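Local coordinates for core protein VP7 (Bluetongue virus, PDB 1BVP) that forms the trimeric capsomers of the bluetongue virus core surface, which assemble on an inner scaffold of VP3, at residues I35-Y40 with V48-T53; R13-L18 with N59-M64; I109-G114 with N258-L263; F299-R304 with L308-L313. All coordinates share one frame; numbering follows the deposited sequence.

Interaction 1: residues I35-Y40 with V48-T53; sequences IAINRY and VTMRPT
I37 reaches from helix 27-44 into the chain just after that helix, where V48, T49 and M50 run past it without regular structure. The contact folds the connection between helices 27-44 and 55-73 back onto the first of them, in a helix-loop-helix unit of the helical part of VP7. The branched side chain of I37 divides its work between two ends. I37 CG2, anti to the backbone N (chi1 of the CG1 branch -67°), turns to V48, 4.0 Å from V48 CB. I37 CD1, at the tip of the extended CG1 arm, lies 3.9 Å from M50 CG. The side chains of I37 and V48 cross at about a right angle, and V48 CG1 packs against both methyl ends of the isoleucine. The other V48 methyl serves the next turn of the helix: with CG anti to the backbone N (chi1 -176°), the Y40 ring offers its CD2-CE2 edge to V48 CG2, which sits near the ring plane, 3.8 Å from Y40 CE2.

Methyls also meet backbone carbonyls. I37 CG2 lies 3.4 Å from V48 O and I37 CD1 is 3.9 Å from T49 O.

Polar bonding belongs to the surroundings. The Y40 hydroxyl is hydrogen-bonded to D67 of helix 55-73 and to R46, which fixes the far end of the ring while V48 meets its edge. V48 also packs on E60 of helix 55-73.

Across the two segments the contact is thus purely van der Waals: shape and burial hold the returning chain to the helix it has just left, while the tyrosine hydroxyl finds its polar partners beyond them.

Interaction 2: residues R13-L18 with N59-M64; sequences RACATL and NEMFFM
C15 and L18 meet M61 at its sulfur, and this thioether is the hub of the contact. M61 SD lies 3.6 Å from L18 CD2 and 3.8 Å from C15 SG, while its terminal methyl turns onto the same leucine, M61 CE standing 3.7 Å from L18 CD2. The side chains of L18 and M61 cross at about a right angle, so that a single leucine methyl meets both the sulfur and the methyl of the methionine. One helical turn further on, M64 adds its own end: M64 CE is 3.9 Å from C15 SG. The cysteine thiol therefore touches the ends of two methionines spaced three residues apart on helix 55-73.

Torsions explain this reach. M61 runs straight out from its helix, CG anti to the backbone N (chi1 -178°) and chi2 also extended, then bends at the sulfur. M64 follows the same plan, with its own bend at chi3.

Behind these side chains the backbone sets their spacing. A type I turn from C15 to L18, closed by a bond of 3.1 Å from L18 N to C15 O, brings both residues to face the methionines. Helix 27-44 contributes neighbours on both sides of the contact: L33 packs on A14 and L18, I37 on M61, and Y40 on M64. L323 of helix 304-323 also touches M61. Further out, R13 O accepts a hydrogen bond from N107 of the second subunit, which puts R13 at the trimer interface.

Buried apolar packing between helices 2-15, 27-44, 55-73 and 304-323 is that of a helical bundle core, here that of the helical part of VP7.

Interaction 3: residues I109-G114 with N258-L263; sequences IARVTG and NQYPAL
Helix 103-116 and the type II turn Y260-L263, which leads into helix 263-271, meet here at the interface of the VP7 trimer. The Y260 ring is the main link: its CD2-CE2 side faces the helix, reached because CG lies anti to the backbone N (chi1 179°). V112 CG2 stands 3.8 Å from Y260 CE2, and R111 CG is 3.9 Å from Y260 CD2. The CD2-CE2 bond is thus shared between a valine methyl and the aliphatic stem of an arginine. P261, the next residue in the chain, lays its CD over one face of the Y260 ring, offset toward the rim.

Bends at chi2 and chi3 carry the R111 guanidinium past the tyrosine, its plane about 60° from that of the ring, and R111 NH2 comes to 4.3 Å from P261 CD. The charged end is held by the third subunit, where D318 and E266 both form salt bridges with it. L311 of helix 304-323 packs on V112 and Y260.

R111 therefore works in two ways: its methylenes pack on Y260 within the subunit, while the two acids of the third subunit would balance the charge of its buried guanidinium.

Interaction 4: residues F299-R304 with L308-L313; sequences FPPNDR and LTLLLL
R304 lies alongside L308, the two side chains pointing the same way from successive turns at the start of helix 304-323. From CB the arginine goes straight out: CG is anti to the backbone N (chi1 -178°), and the chain stays extended through CD to NE. At NE it gains a partner outside the two segments, a weak hydrogen bond to T113 of helix 103-116. The final torsion (chi4 -76°) then turns the guanidinium out of line with the chain. R304 NH1 comes 4.1 Å from L308 CD1, and NH2 forms a salt bridge with D2, near the N-terminus.

This is the start of a helix. D303 is the N-cap, its carboxylate capping a backbone N just past R304, and D303 OD1 is also hydrogen-bonded to the S306 hydroxyl. R304 O accepts an i to i+4 bond from L308 N at 2.8 Å, nearly straight, with an N-H...O angle of 167°. The same pattern continues up the helix, where L312 N bonds to L308 O at 2.8 Å and L313 N to T309 O at the same distance. On the side chain of L308, I109 of helix 103-116 is a further neighbour.

Before the cap, the loop folds back on the helix through a proline. P301 CG meets L310 CD1 at 4.1 Å, the two side chains crossing at about a right angle. L310 also packs on I267 of helix 263-271, and P301 on L291. P301 O accepts a hydrogen bond from Q259 NE2.

Overall arrangement
All four contacts belong to the helical part of VP7 and are largely buried, but they form two neighbouring pairs. Interactions 1 and 2 touch each other across helices 27-44 and 55-73, with helix 2-15 beyond, and lie farther from the centre of the chain. Interactions 3 and 4 also touch, nearer that centre, where helices 103-116 and 304-323 pack together. In each pair the centres are 9 Å apart. Interactions 1, 2 and 3 have no polar bond between their segments; interaction 4 alone has one, a backbone bond within a helix. The arginine charges of interactions 3 and 4 are met outside the segments, by another subunit in the first case and by the same chain in the second.

Interaction 1: residues I35-Y40 with V48-T53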
# COMPACT_ATOMS: atom_id res chain seq x y z
N ILE A 35 -33.33 -17.30 -3.99
CA ILE A 35 -32.86 -18.62 -4.40
C ILE A 35 -31.94 -19.30 -3.39
O ILE A 35 -32.09 -20.49 -3.08
CB ILE A 35 -32.07 -18.52 -5.70
CG1 ILE A 35 -32.80 -17.57 -6.63
CG2 ILE A 35 -31.95 -19.90 -6.35
CD1 ILE A 35 -32.19 -17.42 -7.98
N ALA A 36 -30.97 -18.53 -2.91
CA ALA A 36 -29.99 -19.05 -1.97
C ALA A 36 -30.63 -19.50 -0.69
O ALA A 36 -30.42 -20.63 -0.25
CB ALA A 36 -28.93 -18.01 -1.71
N ILE A 37 -31.45 -18.66 -0.09
CA ILE A 37 -32.09 -19.00 1.17
C ILE A 37 -33.02 -20.18 1.02
O ILE A 37 -33.12 -21.02 1.92
CB ILE A 37 -32.83 -17.81 1.76
CG1 ILE A 37 -31.80 -16.74 2.15
CG2 ILE A 37 -33.66 -18.24 2.95
CD1 ILE A 37 -32.42 -15.53 2.77
N ASN A 38 -33.69 -20.26 -0.12
CA ASN A 38 -34.59 -21.36 -0.36
C ASN A 38 -33.76 -22.67 -0.44
O ASN A 38 -34.04 -23.62 0.30
CB ASN A 38 -35.45 -21.07 -1.62
CG ASN A 38 -36.43 -22.22 -1.97
OD1 ASN A 38 -37.50 -22.31 -1.40
ND2 ASN A 38 -36.06 -23.09 -2.94
N ARG A 39 -32.69 -22.73 -1.26
CA ARG A 39 -31.88 -23.96 -1.33
C ARG A 39 -31.33 -24.33 0.04
O ARG A 39 -31.42 -25.46 0.49
CB ARG A 39 -30.71 -23.80 -2.28
CG ARG A 39 -30.93 -24.34 -3.64
CD ARG A 39 -31.25 -25.81 -3.62
NE ARG A 39 -30.10 -26.66 -3.90
CZ ARG A 39 -30.18 -27.95 -4.19
NH1 ARG A 39 -31.37 -28.54 -4.24
NH2 ARG A 39 -29.09 -28.66 -4.46
N TYR A 40 -30.80 -23.32 0.71
CA TYR A 40 -30.22 -23.50 2.01
C TYR A 40 -31.21 -24.09 3.01
O TYR A 40 -30.93 -25.14 3.59
CB TYR A 40 -29.69 -22.17 2.50
CG TYR A 40 -28.97 -22.29 3.82
CD1 TYR A 40 -27.69 -22.88 3.90
CD2 TYR A 40 -29.58 -21.86 5.01
CE1 TYR A 40 -27.07 -23.06 5.13
CE2 TYR A 40 -28.96 -22.03 6.23
CZ TYR A 40 -27.71 -22.62 6.29
OH TYR A 40 -27.12 -22.79 7.50
N VAL A 48 -34.18 -19.68 7.72
CA VAL A 48 -33.66 -18.34 7.53
C VAL A 48 -34.74 -17.50 6.82
O VAL A 48 -35.39 -17.99 5.92
CB VAL A 48 -32.36 -18.44 6.69
CG1 VAL A 48 -31.77 -17.09 6.45
CG2 VAL A 48 -31.38 -19.34 7.39
N THR A 49 -34.96 -16.26 7.26
CA THR A 49 -35.94 -15.36 6.63
C THR A 49 -35.13 -14.44 5.72
O THR A 49 -33.98 -14.18 6.03
CB THR A 49 -36.51 -14.37 7.63
OG1 THR A 49 -36.94 -15.08 8.76
CG2 THR A 49 -37.72 -13.63 7.05
N MET A 50 -35.76 -13.85 4.71
CA MET A 50 -35.07 -12.91 3.85
C MET A 50 -34.92 -11.56 4.50
O MET A 50 -34.03 -10.82 4.16
CB MET A 50 -35.78 -12.72 2.52
CG MET A 50 -35.84 -13.96 1.67
SD MET A 50 -36.14 -13.52 -0.02
CE MET A 50 -35.64 -11.65 -0.07
N ARG A 51 -35.82 -11.19 5.41
CA ARG A 51 -35.69 -9.90 6.07
C ARG A 51 -35.81 -10.13 7.57
O ARG A 51 -36.90 -10.10 8.14
CB ARG A 51 -36.76 -8.91 5.59
CG ARG A 51 -36.50 -7.46 6.06
CD ARG A 51 -35.66 -6.69 5.05
NE ARG A 51 -36.20 -6.86 3.69
CZ ARG A 51 -37.09 -6.04 3.10
NH1 ARG A 51 -37.55 -4.97 3.75
NH2 ARG A 51 -37.53 -6.31 1.87
N PRO A 52 -34.67 -10.39 8.23
CA PRO A 52 -34.58 -10.64 9.67
C PRO A 52 -34.89 -9.42 10.52
O PRO A 52 -34.45 -8.32 10.22
CB PRO A 52 -33.12 -11.03 9.84
CG PRO A 52 -32.68 -11.43 8.44
CD PRO A 52 -33.34 -10.43 7.60
N THR A 53 -35.65 -9.59 11.60
CA THR A 53 -35.96 -8.48 12.50
C THR A 53 -35.49 -8.82 13.93
O THR A 53 -34.66 -8.11 14.51
CB THR A 53 -37.48 -8.09 12.45
OG1 THR A 53 -38.31 -9.26 12.58
CG2 THR A 53 -37.79 -7.46 11.11

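Interaction 2: residues R13-L18 with N59-M64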
# COMPACT_ATOMS: atom_id res chain seq x y z
N ARG A 13 -22.19 -10.90 0.71
CA ARG A 13 -22.23 -9.46 0.46
C ARG A 13 -23.68 -8.95 0.38
O ARG A 13 -23.97 -7.82 0.77
CB ARG A 13 -21.42 -9.06 -0.78
CG ARG A 13 -19.97 -9.48 -0.76
CD ARG A 13 -19.15 -9.04 -2.01
NE ARG A 13 -18.68 -7.66 -1.89
CZ ARG A 13 -18.96 -6.66 -2.74
NH1 ARG A 13 -19.72 -6.87 -3.83
NH2 ARG A 13 -18.52 -5.42 -2.49
N ALA A 14 -24.60 -9.81 -0.07
CA ALA A 14 -26.02 -9.48 -0.16
C ALA A 14 -26.59 -9.35 1.25
O ALA A 14 -27.38 -8.43 1.54
CB ALA A 14 -26.76 -10.58 -0.91
N CYS A 15 -26.22 -10.27 2.13
CA CYS A 15 -26.73 -10.18 3.49
C CYS A 15 -26.25 -8.91 4.20
O CYS A 15 -26.94 -8.39 5.07
CB CYS A 15 -26.30 -11.39 4.30
SG CYS A 15 -26.98 -12.93 3.78
N ALA A 16 -25.07 -8.39 3.83
CA ALA A 16 -24.54 -7.18 4.48
C ALA A 16 -25.34 -5.97 4.07
O ALA A 16 -25.07 -4.87 4.51
CB ALA A 16 -23.10 -6.98 4.13
N THR A 17 -26.27 -6.18 3.15
CA THR A 17 -27.14 -5.14 2.64
C THR A 17 -28.31 -4.89 3.60
O THR A 17 -28.84 -3.78 3.68
CB THR A 17 -27.67 -5.60 1.29
OG1 THR A 17 -26.75 -5.22 0.27
CG2 THR A 17 -29.00 -5.08 1.01
N LEU A 18 -28.70 -5.92 4.35
CA LEU A 18 -29.81 -5.87 5.30
C LEU A 18 -29.55 -5.00 6.52
O LEU A 18 -29.73 -5.45 7.66
CB LEU A 18 -30.15 -7.30 5.72
CG LEU A 18 -30.97 -8.14 4.72
CD1 LEU A 18 -31.13 -7.46 3.42
CD2 LEU A 18 -30.33 -9.47 4.48
N ASN A 59 -29.33 -14.15 14.03
CA ASN A 59 -28.38 -15.22 14.32
C ASN A 59 -28.48 -16.30 13.25
O ASN A 59 -27.48 -16.76 12.69
CB ASN A 59 -28.69 -15.85 15.66
CG ASN A 59 -28.23 -15.01 16.81
OD1 ASN A 59 -27.49 -14.04 16.66
ND2 ASN A 59 -28.67 -15.38 17.99
N GLU A 60 -29.71 -16.66 12.94
CA GLU A 60 -29.96 -17.70 11.96
C GLU A 60 -29.38 -17.34 10.58
O GLU A 60 -28.79 -18.19 9.90
CB GLU A 60 -31.47 -17.94 11.91
CG GLU A 60 -31.88 -19.19 11.21
CD GLU A 60 -32.05 -20.36 12.14
OE1 GLU A 60 -31.39 -20.34 13.23
OE2 GLU A 60 -32.83 -21.28 11.74
N MET A 61 -29.52 -16.08 10.17
CA MET A 61 -28.97 -15.66 8.87
C MET A 61 -27.45 -15.66 8.94
O MET A 61 -26.77 -16.08 7.99
CB MET A 61 -29.45 -14.28 8.47
CG MET A 61 -28.92 -13.89 7.10
SD MET A 61 -29.56 -12.34 6.49
CE MET A 61 -30.78 -13.01 5.43
N PHE A 62 -26.92 -15.17 10.06
CA PHE A 62 -25.48 -15.15 10.26
C PHE A 62 -24.93 -16.57 10.21
O PHE A 62 -23.88 -16.82 9.60
CB PHE A 62 -25.09 -14.50 11.58
CG PHE A 62 -23.61 -14.47 11.78
CD1 PHE A 62 -22.81 -13.60 11.03
CD2 PHE A 62 -22.99 -15.41 12.61
CE1 PHE A 62 -21.42 -13.67 11.10
CE2 PHE A 62 -21.60 -15.49 12.68
CZ PHE A 62 -20.81 -14.62 11.92
N PHE A 63 -25.63 -17.52 10.83
CA PHE A 63 -25.17 -18.90 10.81
C PHE A 63 -25.16 -19.44 9.40
O PHE A 63 -24.31 -20.26 9.07
CB PHE A 63 -26.02 -19.78 11.69
CG PHE A 63 -25.91 -19.45 13.14
CD1 PHE A 63 -24.76 -18.85 13.66
CD2 PHE A 63 -26.96 -19.76 14.01
CE1 PHE A 63 -24.66 -18.55 15.02
CE2 PHE A 63 -26.86 -19.46 15.37
CZ PHE A 63 -25.72 -18.86 15.88
N MET A 64 -26.05 -18.93 8.55
CA MET A 64 -26.10 -19.39 7.16
C MET A 64 -24.83 -18.90 6.46
O MET A 64 -24.22 -19.61 5.68
CB MET A 64 -27.33 -18.83 6.45
CG MET A 64 -27.36 -19.21 4.99
SD MET A 64 -28.60 -18.39 4.04
CE MET A 64 -28.10 -16.63 4.07

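Interaction 3: residues I109-G114 with N258-L263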
# COMPACT_ATOMS: atom_id res chain seq x y z
N ILE A 109 -12.64 -13.82 -7.46
CA ILE A 109 -12.14 -15.19 -7.37
C ILE A 109 -11.16 -15.47 -8.52
O ILE A 109 -10.19 -16.20 -8.35
CB ILE A 109 -13.27 -16.23 -7.42
CG1 ILE A 109 -14.24 -15.99 -6.26
CG2 ILE A 109 -12.71 -17.62 -7.24
CD1 ILE A 109 -13.60 -16.01 -4.88
N ALA A 110 -11.41 -14.93 -9.70
CA ALA A 110 -10.51 -15.16 -10.83
C ALA A 110 -9.13 -14.61 -10.48
O ALA A 110 -8.09 -15.17 -10.85
CB ALA A 110 -11.04 -14.50 -12.07
N ARG A 111 -9.13 -13.47 -9.80
CA ARG A 111 -7.89 -12.89 -9.38
C ARG A 111 -7.18 -13.81 -8.39
O ARG A 111 -6.00 -14.13 -8.57
CB ARG A 111 -8.10 -11.55 -8.71
CG ARG A 111 -6.76 -10.93 -8.55
CD ARG A 111 -6.22 -10.56 -9.94
NE ARG A 111 -5.91 -9.16 -9.82
CZ ARG A 111 -6.38 -8.18 -10.56
NH1 ARG A 111 -7.19 -8.43 -11.56
NH2 ARG A 111 -6.17 -6.94 -10.18
N VAL A 112 -7.86 -14.20 -7.32
CA VAL A 112 -7.24 -15.07 -6.35
C VAL A 112 -6.66 -16.29 -7.05
O VAL A 112 -5.50 -16.66 -6.86
CB VAL A 112 -8.22 -15.54 -5.28
CG1 VAL A 112 -7.57 -16.54 -4.37
CG2 VAL A 112 -8.70 -14.34 -4.46
N THR A 113 -7.42 -16.89 -7.93
CA THR A 113 -6.90 -18.06 -8.59
C THR A 113 -5.75 -17.76 -9.55
O THR A 113 -4.71 -18.41 -9.51
CB THR A 113 -8.05 -18.83 -9.23
OG1 THR A 113 -8.78 -19.47 -8.19
CG2 THR A 113 -7.56 -19.86 -10.22
N GLY A 114 -5.92 -16.74 -10.35
CA GLY A 114 -4.89 -16.42 -11.31
C GLY A 114 -3.54 -16.06 -10.71
O GLY A 114 -2.55 -16.65 -11.12
N ASN A 258 1.05 -7.15 -1.80
CA ASN A 258 0.43 -6.46 -2.92
C ASN A 258 0.07 -7.45 -4.02
O ASN A 258 -0.02 -7.05 -5.15
CB ASN A 258 1.37 -5.45 -3.56
CG ASN A 258 1.78 -4.34 -2.62
OD1 ASN A 258 2.95 -4.20 -2.32
ND2 ASN A 258 0.83 -3.51 -2.21
N GLN A 259 -0.06 -8.73 -3.69
CA GLN A 259 -0.40 -9.75 -4.70
C GLN A 259 -1.88 -9.69 -5.09
O GLN A 259 -2.28 -10.07 -6.20
CB GLN A 259 -0.09 -11.13 -4.15
CG GLN A 259 -0.73 -11.40 -2.84
CD GLN A 259 -0.51 -12.80 -2.34
OE1 GLN A 259 -1.02 -13.75 -2.91
NE2 GLN A 259 0.23 -12.93 -1.25
N TYR A 260 -2.68 -9.16 -4.17
CA TYR A 260 -4.11 -9.05 -4.35
C TYR A 260 -4.48 -7.64 -3.87
O TYR A 260 -4.04 -7.22 -2.82
CB TYR A 260 -4.81 -10.13 -3.50
CG TYR A 260 -6.32 -10.05 -3.61
CD1 TYR A 260 -7.04 -9.22 -2.76
CD2 TYR A 260 -7.01 -10.72 -4.64
CE1 TYR A 260 -8.39 -9.03 -2.92
CE2 TYR A 260 -8.38 -10.55 -4.80
CZ TYR A 260 -9.05 -9.70 -3.94
OH TYR A 260 -10.37 -9.43 -4.09
N PRO A 261 -5.35 -6.92 -4.62
CA PRO A 261 -5.74 -5.56 -4.22
C PRO A 261 -6.21 -5.41 -2.80
O PRO A 261 -7.14 -6.06 -2.37
CB PRO A 261 -6.80 -5.17 -5.24
CG PRO A 261 -7.09 -6.42 -6.00
CD PRO A 261 -5.93 -7.28 -5.93
N ALA A 262 -5.54 -4.51 -2.08
CA ALA A 262 -5.78 -4.21 -0.68
C ALA A 262 -5.79 -5.39 0.28
O ALA A 262 -6.43 -5.31 1.35
CB ALA A 262 -7.00 -3.35 -0.49
N LEU A 263 -4.94 -6.38 -0.01
CA LEU A 263 -4.83 -7.57 0.86
C LEU A 263 -4.60 -7.15 2.33
O LEU A 263 -5.19 -7.72 3.26
CB LEU A 263 -3.68 -8.46 0.40
CG LEU A 263 -3.90 -9.97 0.49
CD1 LEU A 263 -2.57 -10.65 0.73
CD2 LEU A 263 -4.88 -10.31 1.56

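Interaction 4: residues F299-R304 with L308-L313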
# COMPACT_ATOMS: atom_id res chain seq x y z
N PHE A 299 5.18 -13.09 7.33
CA PHE A 299 5.42 -13.17 5.90
C PHE A 299 4.10 -13.37 5.23
O PHE A 299 3.22 -14.04 5.77
CB PHE A 299 6.34 -14.32 5.57
CG PHE A 299 7.67 -14.20 6.23
CD1 PHE A 299 8.63 -13.31 5.74
CD2 PHE A 299 7.96 -14.93 7.39
CE1 PHE A 299 9.83 -13.14 6.39
CE2 PHE A 299 9.16 -14.77 8.05
CZ PHE A 299 10.10 -13.86 7.55
N PRO A 300 3.91 -12.72 4.08
CA PRO A 300 2.66 -12.84 3.33
C PRO A 300 2.39 -14.27 2.90
O PRO A 300 3.31 -15.02 2.60
CB PRO A 300 2.87 -11.89 2.14
CG PRO A 300 4.35 -11.60 2.12
CD PRO A 300 4.76 -11.65 3.54
N PRO A 301 1.12 -14.69 2.97
CA PRO A 301 0.73 -16.06 2.57
C PRO A 301 0.93 -16.16 1.07
O PRO A 301 0.97 -15.12 0.38
CB PRO A 301 -0.77 -16.12 2.93
CG PRO A 301 -0.93 -15.02 3.97
CD PRO A 301 -0.03 -13.93 3.47
N ASN A 302 1.02 -17.36 0.53
CA ASN A 302 1.25 -17.44 -0.91
C ASN A 302 0.45 -18.48 -1.67
O ASN A 302 0.69 -18.70 -2.87
CB ASN A 302 2.74 -17.63 -1.18
CG ASN A 302 3.25 -18.91 -0.61
OD1 ASN A 302 3.88 -18.92 0.44
ND2 ASN A 302 2.93 -20.04 -1.26
N ASP A 303 -0.48 -19.14 -0.99
CA ASP A 303 -1.30 -20.16 -1.61
C ASP A 303 -2.75 -19.72 -1.68
O ASP A 303 -3.21 -18.90 -0.87
CB ASP A 303 -1.19 -21.47 -0.83
CG ASP A 303 -1.56 -21.31 0.62
OD1 ASP A 303 -0.86 -20.56 1.33
OD2 ASP A 303 -2.55 -21.91 1.05
N ARG A 304 -3.47 -20.30 -2.63
CA ARG A 304 -4.87 -20.03 -2.84
C ARG A 304 -5.72 -20.12 -1.58
O ARG A 304 -6.46 -19.18 -1.24
CB ARG A 304 -5.42 -21.00 -3.89
CG ARG A 304 -6.86 -20.78 -4.24
CD ARG A 304 -7.35 -21.78 -5.26
NE ARG A 304 -8.78 -21.66 -5.52
CZ ARG A 304 -9.73 -22.10 -4.69
NH1 ARG A 304 -9.39 -22.70 -3.54
NH2 ARG A 304 -11.01 -21.97 -5.01
N LEU A 308 -7.84 -17.04 0.02
CA LEU A 308 -9.29 -17.20 -0.04
C LEU A 308 -9.91 -17.07 1.33
O LEU A 308 -10.89 -16.33 1.54
CB LEU A 308 -9.62 -18.57 -0.57
CG LEU A 308 -10.64 -18.70 -1.69
CD1 LEU A 308 -11.44 -19.92 -1.36
CD2 LEU A 308 -11.54 -17.49 -1.78
N THR A 309 -9.36 -17.84 2.27
CA THR A 309 -9.85 -17.82 3.64
C THR A 309 -9.83 -16.40 4.23
O THR A 309 -10.75 -16.01 4.94
CB THR A 309 -9.01 -18.77 4.51
OG1 THR A 309 -9.06 -20.11 3.97
CG2 THR A 309 -9.51 -18.78 5.92
N LEU A 310 -8.79 -15.64 3.94
CA LEU A 310 -8.70 -14.28 4.44
C LEU A 310 -9.80 -13.45 3.82
O LEU A 310 -10.51 -12.75 4.55
CB LEU A 310 -7.33 -13.64 4.16
CG LEU A 310 -6.21 -14.28 5.00
CD1 LEU A 310 -4.88 -13.88 4.46
CD2 LEU A 310 -6.36 -13.93 6.46
N LEU A 311 -9.95 -13.51 2.50
CA LEU A 311 -11.00 -12.74 1.82
C LEU A 311 -12.40 -13.10 2.32
O LEU A 311 -13.20 -12.23 2.69
CB LEU A 311 -10.94 -12.95 0.32
CG LEU A 311 -9.65 -12.40 -0.24
CD1 LEU A 311 -9.69 -12.52 -1.74
CD2 LEU A 311 -9.48 -10.94 0.19
N LEU A 312 -12.66 -14.40 2.38
CA LEU A 312 -13.93 -14.92 2.85
C LEU A 312 -14.19 -14.49 4.32
O LEU A 312 -15.29 -14.00 4.67
CB LEU A 312 -13.93 -16.44 2.67
CG LEU A 312 -14.70 -17.14 1.53
CD1 LEU A 312 -14.88 -16.29 0.33
CD2 LEU A 312 -14.03 -18.44 1.17
N LEU A 313 -13.18 -14.59 5.17
CA LEU A 313 -13.35 -14.19 6.57
C LEU A 313 -13.57 -12.69 6.72
O LEU A 313 -14.32 -12.26 7.58
CB LEU A 313 -12.14 -14.59 7.38
CG LEU A 313 -12.34 -15.55 8.53
CD1 LEU A 313 -11.03 -15.53 9.29
CD2 LEU A 313 -13.49 -15.14 9.44